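Peptidase, zinc-dependent (Methanocorpusculum labreanum, PDB 3LMC) probably acts as a zinc-dependent metallopeptidase of family M54, carrying one zinc ion and one iron(III) ion in a single compact chain. Local coordinates at residues 96-101 with 121-126; 9-14 with 92-97. All blocks are in the same frame, centred on the assembly; numbering follows the deposited sequence.

Interaction 1 (96-101 with 121-126)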
loop_
_atom_site.group_PDB
_atom_site.type_symbol
_atom_site.label_atom_id
_atom_site.label_comp_id
_atom_site.label_asym_id
_atom_site.label_seq_id
_atom_site.Cartn_x
_atom_site.Cartn_y
_atom_site.Cartn_z
ATOM N N PRO A 96 0.991 0.170 10.868
ATOM C CA PRO A 96 1.969 -0.582 11.677
ATOM C C PRO A 96 1.512 -1.999 12.031
ATOM O O PRO A 96 2.325 -2.779 12.545
ATOM C CB PRO A 96 2.068 0.253 12.959
ATOM C CG PRO A 96 0.671 0.871 13.076
ATOM C CD PRO A 96 0.326 1.235 11.646
ATOM N N GLY A 97 0.244 -2.330 11.783
ATOM C CA GLY A 97 -0.304 -3.599 12.248
ATOM C C GLY A 97 0.203 -4.785 11.445
ATOM O O GLY A 97 0.440 -4.655 10.251
ATOM N N ASP A 98 0.393 -5.933 12.095
ATOM C CA ASP A 98 0.728 -7.165 11.375
ATOM C C ASP A 98 -0.535 -7.698 10.674
ATOM O O ASP A 98 -1.604 -7.805 11.289
ATOM C CB ASP A 98 1.288 -8.230 12.321
ATOM C CG ASP A 98 1.868 -9.434 11.577
ATOM O OD1 ASP A 98 2.519 -9.246 10.516
ATOM O OD2 ASP A 98 1.679 -10.569 12.064
ATOM N N LEU A 99 -0.408 -8.032 9.392
ATOM C CA LEU A 99 -1.580 -8.349 8.570
ATOM C C LEU A 99 -1.641 -9.816 8.195
ATOM O O LEU A 99 -0.609 -10.444 7.919
ATOM C CB LEU A 99 -1.562 -7.531 7.283
ATOM C CG LEU A 99 -1.578 -6.019 7.454
ATOM C CD1 LEU A 99 -1.556 -5.358 6.089
ATOM C CD2 LEU A 99 -2.818 -5.611 8.240
ATOM N N TYR A 100 -2.856 -10.353 8.171
ATOM C CA TYR A 100 -3.091 -11.642 7.527
ATOM C C TYR A 100 -4.304 -11.603 6.576
ATOM O O TYR A 100 -5.059 -10.634 6.546
ATOM C CB TYR A 100 -3.257 -12.737 8.582
ATOM C CG TYR A 100 -4.625 -12.788 9.218
ATOM C CD1 TYR A 100 -4.999 -11.870 10.193
ATOM C CD2 TYR A 100 -5.538 -13.775 8.863
ATOM C CE1 TYR A 100 -6.253 -11.926 10.787
ATOM C CE2 TYR A 100 -6.793 -13.841 9.455
ATOM C CZ TYR A 100 -7.143 -12.914 10.413
ATOM O OH TYR A 100 -8.390 -12.976 10.997
ATOM N N GLU A 101 -4.456 -12.642 5.764
ATOM C CA GLU A 101 -5.726 -12.894 5.087
ATOM C C GLU A 101 -6.066 -14.367 5.277
ATOM O O GLU A 101 -5.185 -15.171 5.592
ATOM C CB GLU A 101 -5.685 -12.500 3.610
ATOM C CG GLU A 101 -4.518 -13.077 2.821
ATOM C CD GLU A 101 -4.874 -14.331 2.054
ATOM O OE1 GLU A 101 -4.079 -14.728 1.174
ATOM O OE2 GLU A 101 -5.948 -14.921 2.323
ATOM N N SER A 121 2.068 -3.187 5.272
ATOM C CA SER A 121 2.448 -3.123 6.672
ATOM C C SER A 121 3.958 -3.236 6.807
ATOM O O SER A 121 4.545 -4.237 6.391
ATOM C CB SER A 121 1.816 -4.256 7.459
ATOM O OG SER A 121 2.517 -4.402 8.687
ATOM N N PRO A 122 4.595 -2.207 7.375
ATOM C CA PRO A 122 6.042 -2.316 7.577
ATOM C C PRO A 122 6.404 -3.238 8.741
ATOM O O PRO A 122 7.596 -3.394 9.018
ATOM C CB PRO A 122 6.456 -0.882 7.896
ATOM C CG PRO A 122 5.373 -0.022 7.314
ATOM C CD PRO A 122 4.122 -0.825 7.545
ATOM N N HIS A 123 5.417 -3.856 9.396
ATOM C CA HIS A 123 5.716 -4.647 10.601
ATOM C C HIS A 123 6.777 -5.714 10.368
ATOM O O HIS A 123 7.641 -5.918 11.209
ATOM C CB HIS A 123 4.465 -5.295 11.185
ATOM C CG HIS A 123 4.676 -5.860 12.560
ATOM N ND1 HIS A 123 4.779 -7.213 12.803
ATOM C CD2 HIS A 123 4.834 -5.249 13.759
ATOM C CE1 HIS A 123 4.959 -7.415 14.096
ATOM N NE2 HIS A 123 5.001 -6.240 14.700
ATOM N N ARG A 124 6.707 -6.403 9.233
ATOM C CA ARG A 124 7.708 -7.409 8.897
ATOM C C ARG A 124 8.743 -6.941 7.874
ATOM O O ARG A 124 9.574 -7.737 7.413
ATOM C CB ARG A 124 7.025 -8.681 8.416
ATOM C CG ARG A 124 6.230 -9.361 9.535
ATOM C CD ARG A 124 5.573 -10.634 9.059
ATOM N NE ARG A 124 4.601 -11.128 10.027
ATOM C CZ ARG A 124 4.614 -12.343 10.557
ATOM N NH1 ARG A 124 5.564 -13.210 10.231
ATOM N NH2 ARG A 124 3.658 -12.700 11.402
ATOM N N LEU A 125 8.684 -5.658 7.522
ATOM C CA LEU A 125 9.644 -5.052 6.598
ATOM C C LEU A 125 10.786 -4.394 7.360
ATOM O O LEU A 125 11.918 -4.339 6.875
ATOM C CB LEU A 125 8.949 -4.012 5.703
ATOM C CG LEU A 125 7.750 -4.549 4.921
ATOM C CD1 LEU A 125 7.146 -3.498 3.949
ATOM C CD2 LEU A 125 8.147 -5.823 4.164
ATOM N N GLN A 126 10.478 -3.903 8.559
ATOM C CA GLN A 126 11.463 -3.290 9.430
ATOM C C GLN A 126 12.551 -4.291 9.858
ATOM O O GLN A 126 12.255 -5.431 10.236
ATOM C CB GLN A 126 10.762 -2.688 10.662
ATOM C CG GLN A 126 9.980 -3.702 11.490
ATOM C CD GLN A 126 9.435 -3.114 12.789
ATOM O OE1 GLN A 126 9.854 -2.032 13.228
ATOM N NE2 GLN A 126 8.502 -3.830 13.415
#

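Interaction 2 (9-14 with 92-97)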
loop_
_atom_site.group_PDB
_atom_site.type_symbol
_atom_site.label_atom_id
_atom_site.label_comp_id
_atom_site.label_asym_id
_atom_site.label_seq_id
_atom_site.Cartn_x
_atom_site.Cartn_y
_atom_site.Cartn_z
ATOM N N SER A 9 0.662 7.608 11.097
ATOM C CA SER A 9 1.776 8.339 11.694
ATOM C C SER A 9 2.503 7.552 12.786
ATOM O O SER A 9 3.533 7.997 13.281
ATOM C CB SER A 9 1.309 9.701 12.220
ATOM O OG SER A 9 0.212 9.533 13.089
ATOM N N ARG A 10 1.986 6.383 13.159
ATOM C CA ARG A 10 2.734 5.528 14.084
ATOM C C ARG A 10 3.932 4.897 13.380
ATOM O O ARG A 10 4.827 4.386 14.028
ATOM C CB ARG A 10 1.846 4.456 14.726
ATOM C CG ARG A 10 0.760 5.013 15.679
ATOM C CD ARG A 10 -0.307 3.961 16.044
ATOM N NE ARG A 10 -1.171 3.584 14.914
ATOM C CZ ARG A 10 -2.121 2.651 14.987
ATOM N NH1 ARG A 10 -2.321 1.999 16.121
ATOM N NH2 ARG A 10 -2.860 2.356 13.933
ATOM N N VAL A 11 3.940 4.921 12.050
ATOM C CA VAL A 11 5.113 4.486 11.298
ATOM C C VAL A 11 5.982 5.732 11.152
ATOM O O VAL A 11 5.466 6.774 10.765
ATOM C CB VAL A 11 4.709 3.953 9.900
ATOM C CG1 VAL A 11 5.914 3.479 9.142
ATOM C CG2 VAL A 11 3.678 2.825 10.040
ATOM N N PRO A 12 7.281 5.648 11.501
ATOM C CA PRO A 12 8.140 6.848 11.534
ATOM C C PRO A 12 7.866 7.815 10.393
ATOM O O PRO A 12 8.127 7.469 9.240
ATOM C CB PRO A 12 9.548 6.261 11.439
ATOM C CG PRO A 12 9.426 4.995 12.313
ATOM C CD PRO A 12 8.002 4.452 11.989
ATOM N N VAL A 13 7.331 8.998 10.707
ATOM C CA VAL A 13 6.806 9.883 9.654
ATOM C C VAL A 13 7.932 10.496 8.805
ATOM O O VAL A 13 7.695 11.064 7.739
ATOM C CB VAL A 13 5.870 10.974 10.221
ATOM C CG1 VAL A 13 4.586 10.339 10.799
ATOM C CG2 VAL A 13 6.581 11.816 11.286
ATOM N N GLY A 14 9.165 10.351 9.272
ATOM C CA GLY A 14 10.313 10.861 8.541
ATOM C C GLY A 14 10.533 10.072 7.254
ATOM O O GLY A 14 11.200 10.549 6.330
ATOM N N LEU A 92 -3.393 3.924 -0.845
ATOM C CA LEU A 92 -2.504 2.946 -0.223
ATOM C C LEU A 92 -2.323 3.333 1.245
ATOM O O LEU A 92 -1.761 4.390 1.556
ATOM C CB LEU A 92 -1.137 2.923 -0.922
ATOM C CG LEU A 92 -0.040 2.079 -0.238
ATOM C CD1 LEU A 92 -0.484 0.633 -0.075
ATOM C CD2 LEU A 92 1.324 2.144 -0.966
ATOM N N LEU A 93 -2.797 2.474 2.145
ATOM C CA LEU A 93 -2.627 2.669 3.586
ATOM C C LEU A 93 -1.307 2.011 4.037
ATOM O O LEU A 93 -1.038 0.848 3.726
ATOM C CB LEU A 93 -3.805 2.032 4.332
ATOM C CG LEU A 93 -4.251 2.458 5.738
ATOM C CD1 LEU A 93 -4.631 1.244 6.589
ATOM C CD2 LEU A 93 -3.247 3.330 6.442
ATOM N N VAL A 94 -0.484 2.766 4.752
ATOM C CA VAL A 94 0.746 2.225 5.348
ATOM C C VAL A 94 0.480 2.127 6.837
ATOM O O VAL A 94 0.326 3.148 7.504
ATOM C CB VAL A 94 1.938 3.151 5.098
ATOM C CG1 VAL A 94 3.174 2.660 5.848
ATOM C CG2 VAL A 94 2.220 3.242 3.607
ATOM N N THR A 95 0.395 0.902 7.353
ATOM C CA THR A 95 -0.083 0.668 8.715
ATOM C C THR A 95 0.948 -0.088 9.555
ATOM O O THR A 95 1.682 -0.926 9.032
ATOM C CB THR A 95 -1.378 -0.168 8.694
ATOM O OG1 THR A 95 -1.774 -0.485 10.042
ATOM C CG2 THR A 95 -1.140 -1.470 7.943
ATOM N N PRO A 96 0.991 0.170 10.868
ATOM C CA PRO A 96 1.969 -0.582 11.677
ATOM C C PRO A 96 1.512 -1.999 12.031
ATOM O O PRO A 96 2.325 -2.779 12.545
ATOM C CB PRO A 96 2.068 0.253 12.959
ATOM C CG PRO A 96 0.671 0.871 13.076
ATOM C CD PRO A 96 0.326 1.235 11.646
ATOM N N GLY A 97 0.244 -2.330 11.783
ATOM C CA GLY A 97 -0.304 -3.599 12.248
ATOM C C GLY A 97 0.203 -4.785 11.445
ATOM O O GLY A 97 0.440 -4.655 10.251
#

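Interaction 1 (96-101 with 121-126)
An ST turn at the exit of strand 117-120 meets the run that leads into strand 99-101, and Ser121 and Arg124 make the polar bonds to Gly97 and Asp98. Ser121 is the hub. Its OG lies anti to the backbone N (chi1 162°) and donates to Gly97 O over 2.6 Å. The donor stands above the carbonyl plane, 40° out of it. The same OG accepts from the backbone N of His123 at 3.0 Å, which closes the turn. This buried hydroxyl is therefore gripped by two bonds. Ser121 CB rests 3.8 Å from Leu99 CD1, an apolar touch beside the polar one.

The second grip is a side-on salt bridge. Arg124 NE meets Asp98 OD1 at 2.8 Å, and Arg124 NH2 meets Asp98 OD2 at 3.0 Å. Both bonds are nearly straight. Each carboxylate oxygen is met on its syn side, and both lie close to the guanidinium plane. The two flat groups are turned 26° from each other. The Arg124 chain is extended from CG to NE, which carries NE out to Asp98; the carboxylate meets the guanidinium at its edge. Gln50 also bonds to Asp98 OD2, and Phe106 makes a cation-pi contact with Arg124, so both charged groups have further partners.

His123 packs beside these bonds. Its CB comes 3.6 Å from Pro96 O, and its ND1 lies 3.7 Å from Asp98 CB. ND1 is buried here without a hydrogen-bond partner in the model.

The zinc ion is about 12 Å from the Leu99 side chain, so this contact stands back from the metal. The arrangement is an ST turn followed by a bidentate, side-on Asp-Arg salt bridge, joining the lead-in to strand 99-101 to the loop that runs on toward the zinc-binding helix 136-154.

Interaction 2 (9-14 with 92-97)
Val11 and Arg10, in the loop after strand 3-7, pack against the end of strand 90-94 and the proline that follows. Val11 and Pro96 are the closest pair of the two backbones, with their CA atoms 6.0 Å apart. No hydrogen bond crosses between the segments.

The apolar part belongs to Val11. One methyl, CG2, does the touching. It sits anti to the carbonyl carbon, beside the backbone N. It reaches Pro96 CD at 4.0 Å and Val94 CG1 at 4.2 Å. The same methyl lies 3.9 Å from Pro96 N, so it covers the peptide link between Thr95 and Pro96 as well as the ring. These are ordinary van der Waals distances.

The second kind of contact is a proline carbon over one face of a guanidinium. The Arg10 chain bends at chi3 (-69°), and the side chain crosses that of Pro96 at about a right angle. Pro96 CG lies 3.6 Å above the guanidinium plane, shifted toward its rim. Arg10 NE is 3.8 Å from that carbon. The polar end of Arg10 is held by a salt bridge from NH2 to Asp8. An alanine at Pro96 removes CG and CD, and would probably open a gap beside one face of the Arg10 guanidinium and deprive Val11 CG2 of one of its apolar neighbours.

The polar part stays within 92-97. Gly97 N donates to Thr95 OG1 at 3.2 Å, almost straight, and makes an ST turn around Pro96. The turn marks where the chain leaves the strand.

Strand 90-94 lies between strands 3-7 and 117-120 in the five-stranded sheet. Val94 also touches Leu5 and Trp7 on the first and Val120 on the second. Leu93, the preceding residue, packs on helix 53-66, while the loop of Val11 runs on into helix 16-27.

The centres of the two contacts lie about 10 Å apart, and both use Pro96 and Gly97. Along the chain, 9-14 comes first, then 92-97, which overlaps 96-101, and last 121-126. Interaction 2 sits where strand 90-94 leaves the five-stranded sheet. Interaction 1 follows as the chain enters strand 99-101 of the three-stranded sheet. The contacts also touch directly: Pro122 CG lies 3.8 Å from Val94 CG1 and 4.0 Å from Val11 CG1. The short link between the two sheets is thus packed against two loops, those that follow strands 3-7 and 117-120. The shared turn so ties the crossing from the larger to the smaller sheet to the loop leading to the zinc-binding helix, 136-154.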